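Local coordinates for protein agglutinin alpha chain (Maclura pomifera, PDB 3LLZ) that binds D-galactose as a lectin of the jacalin family and recognises the T-antigen disaccharide Gal-beta-1,3-GalNAc, at residues S62-E67 with K87-T92. Sequence-based numbering, arbitrary orientation.
Sequences SEYIVE and KTNKQT
The Asn89 carboxamide lies over one face of the Tyr64 ring, its plane only 23° from that of the ring: a stacked pair, offset toward the rim, with Asn89 ND2 3.5 Å from Tyr64 CE1. The setting is the open end of the antiparallel hairpin of strands 65-75 and 78-88, in one of the sheets of the jacalin-type lectin fold. Backbone atoms hold the two polar ends of the amide. Asn89 ND2 donates to Ser62 O, which lies near the amide plane, at 2.9 Å and 164° at the hydrogen, while Asn89 OD1 accepts at 2.8 Å from Tyr64 N, a donor tilted from the OD1 carbonyl plane. These two bonds engage both ends of the amide and fix its rotation; separately, backbone Asn89 N donates to Tyr64 O. Asn89 CG sits between its own N and carbonyl carbon (chi1 56°), which turns the amide back toward the 62-64 backbone.

A classic beta bulge interrupts the pairing: Val66 and Glu67 both face Lys87, whose O accepts from Val66 N at 2.7 Å and, less directly, from Glu67 N at 3.2 Å. Past it, Ile65 and Thr88 form a non-hydrogen-bonded pair, and Ile65 turns away to pack on Ile12, Ile15 and Ile113.

Past the strand, Thr88 OG1 accepts from Lys90 N and Gln91 N, the signature of an ST turn and ST motif that carry the chain toward strand 92-97. The extended Glu63 side chain, CG anti to its backbone N, runs across to this turn. Tyr93 OH also bonds Glu63 OE1, and Glu59 N bonds Glu63 OE2, so this buried carboxylate has polar partners at both oxygens. Thr88 OG1 in turn donates to the anti lone pair of Glu63 OE1 at 2.7 Å.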
ATOM      1  N   SER A  62      16.430 -13.363   0.452  1.00 18.66           N
ATOM      2  CA  SER A  62      17.388 -12.748  -0.465  1.00 19.37           C
ATOM      3  C   SER A  62      16.977 -12.927  -1.924  1.00 17.88           C
ATOM      4  O   SER A  62      17.261 -12.069  -2.763  1.00 19.00           O
ATOM      5  CB  SER A  62      18.794 -13.325  -0.247  1.00 20.55           C
ATOM      6  OG  SER A  62      18.842 -14.707  -0.544  1.00 24.53           O
ATOM      7  N   GLU A  63      16.307 -14.036  -2.221  1.00 17.20           N
ATOM      8  CA  GLU A  63      15.856 -14.309  -3.581  1.00 16.40           C
ATOM      9  C   GLU A  63      14.349 -14.124  -3.699  1.00 14.70           C
ATOM     10  O   GLU A  63      13.585 -14.599  -2.857  1.00 15.16           O
ATOM     11  CB  GLU A  63      16.217 -15.741  -3.992  1.00 16.58           C
ATOM     12  CG  GLU A  63      15.814 -16.075  -5.425  1.00 16.97           C
ATOM     13  CD  GLU A  63      16.158 -17.495  -5.837  1.00 19.21           C
ATOM     14  OE1 GLU A  63      16.161 -17.762  -7.057  1.00 18.56           O
ATOM     15  OE2 GLU A  63      16.414 -18.343  -4.953  1.00 18.60           O
ATOM     16  N   TYR A  64      13.925 -13.426  -4.747  1.00 14.39           N
ATOM     17  CA  TYR A  64      12.508 -13.194  -4.983  1.00 14.84           C
ATOM     18  C   TYR A  64      12.253 -13.084  -6.478  1.00 13.31           C
ATOM     19  O   TYR A  64      13.144 -12.747  -7.252  1.00 14.52           O
ATOM     20  CB  TYR A  64      12.040 -11.914  -4.281  1.00 14.15           C
ATOM     21  CG  TYR A  64      12.934 -10.733  -4.548  1.00 15.44           C
ATOM     22  CD1 TYR A  64      14.105 -10.546  -3.816  1.00 16.30           C
ATOM     23  CD2 TYR A  64      12.644  -9.832  -5.573  1.00 18.53           C
ATOM     24  CE1 TYR A  64      14.969  -9.496  -4.099  1.00 19.85           C
ATOM     25  CE2 TYR A  64      13.503  -8.779  -5.867  1.00 21.01           C
ATOM     26  CZ  TYR A  64      14.663  -8.618  -5.127  1.00 21.71           C
ATOM     27  OH  TYR A  64      15.529  -7.594  -5.428  1.00 25.34           O
ATOM     28  N   ILE A  65      11.022 -13.371  -6.871  1.00 12.49           N
ATOM     29  CA  ILE A  65      10.618 -13.325  -8.267  1.00 12.13           C
ATOM     30  C   ILE A  65      10.562 -11.899  -8.812  1.00 13.67           C
ATOM     31  O   ILE A  65       9.982 -11.011  -8.185  1.00 14.14           O
ATOM     32  CB  ILE A  65       9.234 -13.986  -8.416  1.00 12.21           C
ATOM     33  CG1 ILE A  65       9.334 -15.466  -8.024  1.00 13.36           C
ATOM     34  CG2 ILE A  65       8.716 -13.819  -9.835  1.00 12.89           C
ATOM     35  CD1 ILE A  65       7.996 -16.158  -7.868  1.00 13.04           C
ATOM     36  N   VAL A  66      11.165 -11.681  -9.982  1.00 12.81           N
ATOM     37  CA  VAL A  66      11.145 -10.361 -10.603  1.00 13.33           C
ATOM     38  C   VAL A  66      10.361 -10.369 -11.912  1.00 12.12           C
ATOM     39  O   VAL A  66      10.118  -9.324 -12.511  1.00 12.44           O
ATOM     40  CB  VAL A  66      12.571  -9.814 -10.851  1.00 13.61           C
ATOM     41  CG1 VAL A  66      13.311  -9.688  -9.524  1.00 15.02           C
ATOM     42  CG2 VAL A  66      13.327 -10.714 -11.818  1.00 13.71           C
ATOM     43  N   GLU A  67       9.977 -11.559 -12.365  1.00 12.63           N
ATOM     44  CA  GLU A  67       9.172 -11.674 -13.575  1.00 12.96           C
ATOM     45  C   GLU A  67       8.544 -13.047 -13.747  1.00 12.41           C
ATOM     46  O   GLU A  67       9.180 -14.071 -13.500  1.00 13.04           O
ATOM     47  CB  GLU A  67       9.989 -11.364 -14.839  1.00 14.89           C
ATOM     48  CG  GLU A  67       9.112 -11.339 -16.097  1.00 17.48           C
ATOM     49  CD  GLU A  67       9.865 -11.001 -17.372  1.00 21.77           C
ATOM     50  OE1 GLU A  67      10.900 -10.309 -17.300  1.00 25.35           O
ATOM     51  OE2 GLU A  67       9.404 -11.413 -18.457  1.00 24.60           O
ATOM     52  N   LYS A  87      11.450 -15.841 -13.281  1.00 12.60           N
ATOM     53  CA  LYS A  87      12.767 -15.233 -13.192  1.00 14.84           C
ATOM     54  C   LYS A  87      12.908 -14.552 -11.836  1.00 14.62           C
ATOM     55  O   LYS A  87      12.029 -13.794 -11.426  1.00 15.42           O
ATOM     56  CB  LYS A  87      12.944 -14.198 -14.306  1.00 15.94           C
ATOM     57  CG  LYS A  87      14.283 -13.475 -14.281  1.00 17.70           C
ATOM     58  CD  LYS A  87      14.349 -12.417 -15.373  1.00 21.60           C
ATOM     59  CE  LYS A  87      15.613 -11.585 -15.267  1.00 24.01           C
ATOM     60  NZ  LYS A  87      15.638 -10.503 -16.292  1.00 28.15           N
ATOM     61  N   THR A  88      13.995 -14.840 -11.127  1.00 15.16           N
ATOM     62  CA  THR A  88      14.223 -14.199  -9.838  1.00 16.36           C
ATOM     63  C   THR A  88      15.432 -13.294  -9.999  1.00 16.83           C
ATOM     64  O   THR A  88      16.002 -13.200 -11.084  1.00 16.49           O
ATOM     65  CB  THR A  88      14.511 -15.215  -8.712  1.00 17.02           C
ATOM     66  OG1 THR A  88      15.808 -15.797  -8.897  1.00 17.79           O
ATOM     67  CG2 THR A  88      13.460 -16.316  -8.711  1.00 17.44           C
ATOM     68  N   ASN A  89      15.816 -12.620  -8.924  1.00 17.54           N
ATOM     69  CA  ASN A  89      16.968 -11.734  -8.971  1.00 18.50           C
ATOM     70  C   ASN A  89      18.258 -12.550  -8.991  1.00 20.15           C
ATOM     71  O   ASN A  89      19.344 -12.007  -9.193  1.00 21.82           O
ATOM     72  CB  ASN A  89      16.949 -10.786  -7.766  1.00 18.56           C
ATOM     73  CG  ASN A  89      16.895 -11.521  -6.439  1.00 18.55           C
ATOM     74  OD1 ASN A  89      16.125 -12.466  -6.268  1.00 18.52           O
ATOM     75  ND2 ASN A  89      17.707 -11.081  -5.488  1.00 19.77           N
ATOM     76  N   LYS A  90      18.132 -13.861  -8.807  1.00 20.27           N
ATOM     77  CA  LYS A  90      19.292 -14.746  -8.792  1.00 20.95           C
ATOM     78  C   LYS A  90      19.414 -15.648 -10.018  1.00 22.43           C
ATOM     79  O   LYS A  90      20.523 -15.926 -10.480  1.00 22.94           O
ATOM     80  CB  LYS A  90      19.269 -15.619  -7.533  1.00 22.70           C
ATOM     81  CG  LYS A  90      19.317 -14.846  -6.223  1.00 24.53           C
ATOM     82  CD  LYS A  90      20.617 -14.070  -6.070  1.00 29.17           C
ATOM     83  CE  LYS A  90      20.702 -13.413  -4.700  1.00 31.61           C
ATOM     84  NZ  LYS A  90      20.615 -14.416  -3.598  1.00 34.18           N
ATOM     85  N   GLN A  91      18.284 -16.112 -10.543  1.00 21.13           N
ATOM     86  CA  GLN A  91      18.319 -16.999 -11.702  1.00 21.66           C
ATOM     87  C   GLN A  91      16.955 -17.136 -12.367  1.00 20.96           C
ATOM     88  O   GLN A  91      15.982 -16.510 -11.951  1.00 19.48           O
ATOM     89  CB  GLN A  91      18.816 -18.381 -11.274  1.00 22.81           C
ATOM     90  CG  GLN A  91      17.840 -19.149 -10.398  1.00 24.81           C
ATOM     91  CD  GLN A  91      18.487 -20.327  -9.695  1.00 28.20           C
ATOM     92  OE1 GLN A  91      19.201 -20.158  -8.708  1.00 31.59           O
ATOM     93  NE2 GLN A  91      18.251 -21.527 -10.210  1.00 27.98           N
ATOM     94  N   THR A  92      16.894 -17.964 -13.403  1.00 19.53           N
ATOM     95  CA  THR A  92      15.651 -18.191 -14.126  1.00 20.05           C
ATOM     96  C   THR A  92      15.253 -19.656 -14.060  1.00 20.35           C
ATOM     97  O   THR A  92      16.072 -20.545 -14.300  1.00 21.17           O
ATOM     98  CB  THR A  92      15.779 -17.779 -15.612  1.00 20.47           C
ATOM     99  OG1 THR A  92      16.039 -16.373 -15.696  1.00 21.93           O
ATOM    100  CG2 THR A  92      14.496 -18.094 -16.371  1.00 21.77           C
TER